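PDB 2FOK: FOKI restriction endonuclease from Planomicrobium okeanokoites, which recognises a specific DNA sequence and, as a type IIS restriction endonuclease, cleaves the DNA by metal-dependent hydrolysis, probably at a distance from that sequence. Local coordinates for residues Leu111-Ile120 and Phe129-Tyr138. Residues are numbered along the deposited sequence; the frame is centred on the assembly and turned at random.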
ATOM      1  N   LEU A 111     -18.505  -1.601  -5.418  1.00 24.32           N
ATOM      2  CA  LEU A 111     -18.808  -2.999  -5.109  1.00 27.45           C
ATOM      3  C   LEU A 111     -17.939  -3.416  -3.917  1.00 29.09           C
ATOM      4  O   LEU A 111     -18.417  -4.024  -2.951  1.00 31.38           O
ATOM      5  CB  LEU A 111     -18.503  -3.886  -6.328  1.00 22.25           C
ATOM      6  CG  LEU A 111     -18.735  -5.399  -6.211  1.00 24.63           C
ATOM      7  CD1 LEU A 111     -19.643  -5.867  -7.320  1.00 26.85           C
ATOM      8  CD2 LEU A 111     -17.416  -6.136  -6.275  1.00 26.84           C
ATOM      9  N   ARG A 112     -16.658  -3.066  -3.997  1.00 29.52           N
ATOM     10  CA  ARG A 112     -15.680  -3.376  -2.961  1.00 29.04           C
ATOM     11  C   ARG A 112     -16.055  -2.701  -1.651  1.00 25.55           C
ATOM     12  O   ARG A 112     -15.853  -3.264  -0.574  1.00 28.01           O
ATOM     13  CB  ARG A 112     -14.280  -2.935  -3.417  1.00 29.92           C
ATOM     14  CG  ARG A 112     -13.663  -3.874  -4.459  1.00 33.15           C
ATOM     15  CD  ARG A 112     -12.393  -3.317  -5.096  1.00 35.34           C
ATOM     16  NE  ARG A 112     -11.252  -3.395  -4.188  1.00 38.21           N
ATOM     17  CZ  ARG A 112     -10.005  -3.692  -4.550  1.00 41.08           C
ATOM     18  NH1 ARG A 112      -9.706  -3.947  -5.822  1.00 38.37           N
ATOM     19  NH2 ARG A 112      -9.051  -3.735  -3.630  1.00 37.27           N
ATOM     20  N   TRP A 113     -16.614  -1.499  -1.754  1.00 23.76           N
ATOM     21  CA  TRP A 113     -17.044  -0.731  -0.594  1.00 18.71           C
ATOM     22  C   TRP A 113     -18.279  -1.374   0.082  1.00 19.64           C
ATOM     23  O   TRP A 113     -18.283  -1.610   1.285  1.00 21.56           O
ATOM     24  CB  TRP A 113     -17.341   0.697  -1.050  1.00 18.67           C
ATOM     25  CG  TRP A 113     -17.532   1.717   0.029  1.00 16.07           C
ATOM     26  CD1 TRP A 113     -17.345   1.552   1.371  1.00 16.85           C
ATOM     27  CD2 TRP A 113     -17.979   3.073  -0.154  1.00 19.25           C
ATOM     28  NE1 TRP A 113     -17.651   2.728   2.041  1.00 21.78           N
ATOM     29  CE2 TRP A 113     -18.040   3.673   1.124  1.00 16.78           C
ATOM     30  CE3 TRP A 113     -18.336   3.838  -1.280  1.00 20.11           C
ATOM     31  CZ2 TRP A 113     -18.442   5.003   1.308  1.00 20.43           C
ATOM     32  CZ3 TRP A 113     -18.735   5.163  -1.097  1.00 11.50           C
ATOM     33  CH2 TRP A 113     -18.784   5.729   0.187  1.00 16.62           C
ATOM     34  N   ALA A 114     -19.315  -1.674  -0.692  1.00 22.40           N
ATOM     35  CA  ALA A 114     -20.528  -2.293  -0.147  1.00 20.69           C
ATOM     36  C   ALA A 114     -20.185  -3.607   0.538  1.00 20.61           C
ATOM     37  O   ALA A 114     -20.668  -3.907   1.624  1.00 24.53           O
ATOM     38  CB  ALA A 114     -21.525  -2.539  -1.253  1.00 14.23           C
ATOM     39  N   HIS A 115     -19.334  -4.386  -0.115  1.00 20.73           N
ATOM     40  CA  HIS A 115     -18.909  -5.665   0.405  1.00 16.25           C
ATOM     41  C   HIS A 115     -18.075  -5.516   1.679  1.00 19.83           C
ATOM     42  O   HIS A 115     -18.256  -6.278   2.631  1.00 20.90           O
ATOM     43  CB  HIS A 115     -18.117  -6.405  -0.677  1.00 15.34           C
ATOM     44  CG  HIS A 115     -17.449  -7.647  -0.187  1.00 15.42           C
ATOM     45  ND1 HIS A 115     -16.192  -7.640   0.380  1.00 15.81           N
ATOM     46  CD2 HIS A 115     -17.880  -8.930  -0.140  1.00 15.12           C
ATOM     47  CE1 HIS A 115     -15.877  -8.867   0.757  1.00 17.45           C
ATOM     48  NE2 HIS A 115     -16.884  -9.668   0.454  1.00 21.08           N
ATOM     49  N   ALA A 116     -17.173  -4.534   1.708  1.00 21.40           N
ATOM     50  CA  ALA A 116     -16.314  -4.310   2.874  1.00 21.06           C
ATOM     51  C   ALA A 116     -17.083  -3.989   4.168  1.00 21.84           C
ATOM     52  O   ALA A 116     -16.712  -4.458   5.246  1.00 21.32           O
ATOM     53  CB  ALA A 116     -15.307  -3.201   2.576  1.00 16.51           C
ATOM     54  N   LEU A 117     -18.154  -3.204   4.066  1.00 19.71           N
ATOM     55  CA  LEU A 117     -18.942  -2.847   5.242  1.00 19.96           C
ATOM     56  C   LEU A 117     -20.012  -3.886   5.564  1.00 20.57           C
ATOM     57  O   LEU A 117     -20.808  -3.702   6.480  1.00 22.01           O
ATOM     58  CB  LEU A 117     -19.597  -1.479   5.053  1.00 20.89           C
ATOM     59  CG  LEU A 117     -18.638  -0.293   5.029  1.00 19.01           C
ATOM     60  CD1 LEU A 117     -19.427   0.989   4.847  1.00 16.67           C
ATOM     61  CD2 LEU A 117     -17.825  -0.261   6.316  1.00 18.73           C
ATOM     62  N   GLY A 118     -20.037  -4.966   4.789  1.00 19.88           N
ATOM     63  CA  GLY A 118     -20.976  -6.044   5.034  1.00 18.87           C
ATOM     64  C   GLY A 118     -22.416  -5.901   4.591  1.00 19.38           C
ATOM     65  O   GLY A 118     -23.280  -6.598   5.125  1.00 20.21           O
ATOM     66  N   PHE A 119     -22.689  -5.039   3.619  1.00 18.28           N
ATOM     67  CA  PHE A 119     -24.060  -4.846   3.149  1.00 21.27           C
ATOM     68  C   PHE A 119     -24.445  -5.862   2.077  1.00 23.81           C
ATOM     69  O   PHE A 119     -25.629  -6.047   1.773  1.00 24.66           O
ATOM     70  CB  PHE A 119     -24.244  -3.428   2.624  1.00 20.67           C
ATOM     71  CG  PHE A 119     -24.099  -2.366   3.687  1.00 20.23           C
ATOM     72  CD1 PHE A 119     -24.696  -2.528   4.930  1.00 14.73           C
ATOM     73  CD2 PHE A 119     -23.371  -1.209   3.435  1.00 17.91           C
ATOM     74  CE1 PHE A 119     -24.572  -1.560   5.905  1.00 22.85           C
ATOM     75  CE2 PHE A 119     -23.242  -0.231   4.402  1.00 22.71           C
ATOM     76  CZ  PHE A 119     -23.841  -0.402   5.642  1.00 23.00           C
ATOM     77  N   ILE A 120     -23.436  -6.510   1.505  1.00 22.21           N
ATOM     78  CA  ILE A 120     -23.645  -7.552   0.509  1.00 22.13           C
ATOM     79  C   ILE A 120     -22.578  -8.603   0.798  1.00 24.78           C
ATOM     80  O   ILE A 120     -21.515  -8.286   1.329  1.00 23.15           O
ATOM     81  CB  ILE A 120     -23.512  -7.023  -0.957  1.00 21.52           C
ATOM     82  CG1 ILE A 120     -22.060  -6.685  -1.288  1.00 20.91           C
ATOM     83  CG2 ILE A 120     -24.412  -5.795  -1.158  1.00 22.23           C
ATOM     84  CD1 ILE A 120     -21.888  -6.002  -2.655  1.00 12.10           C
ATOM     85  N   PHE A 129     -22.962 -12.113  -5.694  1.00 24.17           N
ATOM     86  CA  PHE A 129     -23.265 -11.412  -4.453  1.00 24.26           C
ATOM     87  C   PHE A 129     -24.776 -11.367  -4.197  1.00 24.75           C
ATOM     88  O   PHE A 129     -25.588 -11.474  -5.128  1.00 19.68           O
ATOM     89  CB  PHE A 129     -22.784  -9.947  -4.490  1.00 25.30           C
ATOM     90  CG  PHE A 129     -21.329  -9.768  -4.828  1.00 23.26           C
ATOM     91  CD1 PHE A 129     -20.859 -10.030  -6.106  1.00 20.75           C
ATOM     92  CD2 PHE A 129     -20.445  -9.265  -3.880  1.00 25.16           C
ATOM     93  CE1 PHE A 129     -19.541  -9.792  -6.445  1.00 22.03           C
ATOM     94  CE2 PHE A 129     -19.115  -9.019  -4.207  1.00 21.87           C
ATOM     95  CZ  PHE A 129     -18.662  -9.284  -5.497  1.00 23.90           C
ATOM     96  N   VAL A 130     -25.128 -11.194  -2.921  1.00 22.15           N
ATOM     97  CA  VAL A 130     -26.510 -11.040  -2.488  1.00 20.87           C
ATOM     98  C   VAL A 130     -26.462 -10.044  -1.326  1.00 21.14           C
ATOM     99  O   VAL A 130     -25.422  -9.842  -0.718  1.00 24.99           O
ATOM    100  CB  VAL A 130     -27.151 -12.367  -1.987  1.00 20.64           C
ATOM    101  CG1 VAL A 130     -27.260 -13.368  -3.132  1.00 16.18           C
ATOM    102  CG2 VAL A 130     -26.343 -12.935  -0.829  1.00 19.04           C
ATOM    103  N   ILE A 131     -27.586  -9.411  -1.039  1.00 18.75           N
ATOM    104  CA  ILE A 131     -27.658  -8.452   0.047  1.00 20.57           C
ATOM    105  C   ILE A 131     -27.640  -9.246   1.355  1.00 22.10           C
ATOM    106  O   ILE A 131     -27.865 -10.459   1.345  1.00 21.52           O
ATOM    107  CB  ILE A 131     -28.961  -7.621  -0.073  1.00 14.45           C
ATOM    108  CG1 ILE A 131     -28.846  -6.329   0.728  1.00 18.62           C
ATOM    109  CG2 ILE A 131     -30.159  -8.448   0.385  1.00 16.39           C
ATOM    110  CD1 ILE A 131     -29.992  -5.335   0.471  1.00  9.68           C
ATOM    111  N   THR A 132     -27.346  -8.579   2.470  1.00 23.29           N
ATOM    112  CA  THR A 132     -27.326  -9.254   3.760  1.00 23.72           C
ATOM    113  C   THR A 132     -28.404  -8.709   4.672  1.00 26.72           C
ATOM    114  O   THR A 132     -29.264  -7.926   4.266  1.00 25.73           O
ATOM    115  CB  THR A 132     -25.975  -9.084   4.512  1.00 25.60           C
ATOM    116  OG1 THR A 132     -25.779  -7.703   4.823  1.00 19.02           O
ATOM    117  CG2 THR A 132     -24.809  -9.603   3.683  1.00 20.24           C
ATOM    118  N   ASP A 133     -28.325  -9.135   5.923  1.00 30.25           N
ATOM    119  CA  ASP A 133     -29.243  -8.726   6.974  1.00 32.51           C
ATOM    120  C   ASP A 133     -29.150  -7.210   7.214  1.00 30.02           C
ATOM    121  O   ASP A 133     -30.152  -6.491   7.151  1.00 29.68           O
ATOM    122  CB  ASP A 133     -28.871  -9.472   8.253  1.00 37.58           C
ATOM    123  CG  ASP A 133     -27.362  -9.642   8.396  1.00 41.34           C
ATOM    124  OD1 ASP A 133     -26.677  -8.652   8.749  1.00 40.65           O
ATOM    125  OD2 ASP A 133     -26.858 -10.760   8.139  1.00 43.06           O
ATOM    126  N   VAL A 134     -27.943  -6.728   7.498  1.00 28.47           N
ATOM    127  CA  VAL A 134     -27.743  -5.309   7.762  1.00 26.16           C
ATOM    128  C   VAL A 134     -27.862  -4.448   6.515  1.00 26.53           C
ATOM    129  O   VAL A 134     -28.094  -3.243   6.608  1.00 25.46           O
ATOM    130  CB  VAL A 134     -26.388  -5.065   8.428  1.00 28.26           C
ATOM    131  CG1 VAL A 134     -26.455  -5.517   9.882  1.00 27.04           C
ATOM    132  CG2 VAL A 134     -25.297  -5.820   7.690  1.00 26.21           C
ATOM    133  N   GLY A 135     -27.718  -5.071   5.351  1.00 26.24           N
ATOM    134  CA  GLY A 135     -27.839  -4.339   4.103  1.00 27.11           C
ATOM    135  C   GLY A 135     -29.267  -3.892   3.831  1.00 29.37           C
ATOM    136  O   GLY A 135     -29.506  -2.765   3.386  1.00 26.57           O
ATOM    137  N   LEU A 136     -30.226  -4.775   4.100  1.00 30.66           N
ATOM    138  CA  LEU A 136     -31.632  -4.461   3.880  1.00 28.63           C
ATOM    139  C   LEU A 136     -32.069  -3.343   4.828  1.00 28.40           C
ATOM    140  O   LEU A 136     -32.808  -2.433   4.436  1.00 29.17           O
ATOM    141  CB  LEU A 136     -32.484  -5.716   4.089  1.00 30.82           C
ATOM    142  CG  LEU A 136     -32.364  -6.729   2.943  1.00 28.17           C
ATOM    143  CD1 LEU A 136     -32.523  -8.146   3.476  1.00 24.08           C
ATOM    144  CD2 LEU A 136     -33.415  -6.431   1.898  1.00 24.49           C
ATOM    145  N   ALA A 137     -31.587  -3.403   6.066  1.00 24.03           N
ATOM    146  CA  ALA A 137     -31.909  -2.395   7.072  1.00 24.86           C
ATOM    147  C   ALA A 137     -31.294  -1.073   6.651  1.00 25.57           C
ATOM    148  O   ALA A 137     -31.839  -0.002   6.920  1.00 25.85           O
ATOM    149  CB  ALA A 137     -31.361  -2.816   8.438  1.00 17.69           C
ATOM    150  N   TYR A 138     -30.134  -1.148   6.011  1.00 25.95           N
ATOM    151  CA  TYR A 138     -29.469   0.054   5.528  1.00 27.23           C
ATOM    152  C   TYR A 138     -30.337   0.589   4.383  1.00 28.09           C
ATOM    153  O   TYR A 138     -30.578   1.790   4.271  1.00 29.17           O
ATOM    154  CB  TYR A 138     -28.065  -0.296   5.018  1.00 25.12           C
ATOM    155  CG  TYR A 138     -27.283   0.873   4.466  1.00 22.10           C
ATOM    156  CD1 TYR A 138     -27.299   2.114   5.100  1.00 20.30           C
ATOM    157  CD2 TYR A 138     -26.532   0.740   3.300  1.00 22.26           C
ATOM    158  CE1 TYR A 138     -26.584   3.198   4.584  1.00 21.08           C
ATOM    159  CE2 TYR A 138     -25.814   1.815   2.773  1.00 21.82           C
ATOM    160  CZ  TYR A 138     -25.845   3.042   3.422  1.00 22.00           C
ATOM    161  OH  TYR A 138     -25.143   4.111   2.903  1.00 22.20           O
TER
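F129 packs on L111 and H115, in the last two turns of helix 104-116. L111 lies over one face of its ring, with CD1 4.3 Å from the ring centroid in a CH-pi contact. The carbon of L111 nearest to F129 CZ is CD2, at 3.5 Å. H115 CD2 meets the edge of the F129 ring, and I120 CD1 packs on F129 CD2. Y122 also meets this ring. The carbonyl of V130 receives a CA-H...O contact from I120 CA at 3.1 Å. I131 and I120 then form an antiparallel, non-hydrogen-bonded pair between strands 128-131 and 120-123. At T132 the strand gives way to helix 133-140. T132 OG1 sits between its own N and carbonyl carbon (chi1 64°) and donates to G118 O at 2.7 Å, in the carbonyl plane and on a lone pair. The same OG1 accepts a weak N-cap bond from G135 N. T132 N donates to F119 O at 3.1 Å, from above the carbonyl plane. G118 closes helix 104-116 with a Schellman motif, its phi positive. T132 thus ties this end to the start of helix 133-140. V134 CG2 rests against G118 O. G135 CA comes to 3.6 Å from F119 O, an approach that a CB would block. Y138 stacks offset on F119, centroids 4.3 Å apart and planes at 16°. Its CD2 lies over the centre of the F119 ring, and its CB makes a CH-pi contact with that face. Helix 17-24 packs against Y138, and helix 146-157 against F119. Both segments belong to the first recognition subdomain, of the helix-turn-helix clan, where the hairpin links the two helices. Apolar and aromatic packing carries the contact, while T132 gives the buried G118 and F119 carbonyls one hydrogen bond each.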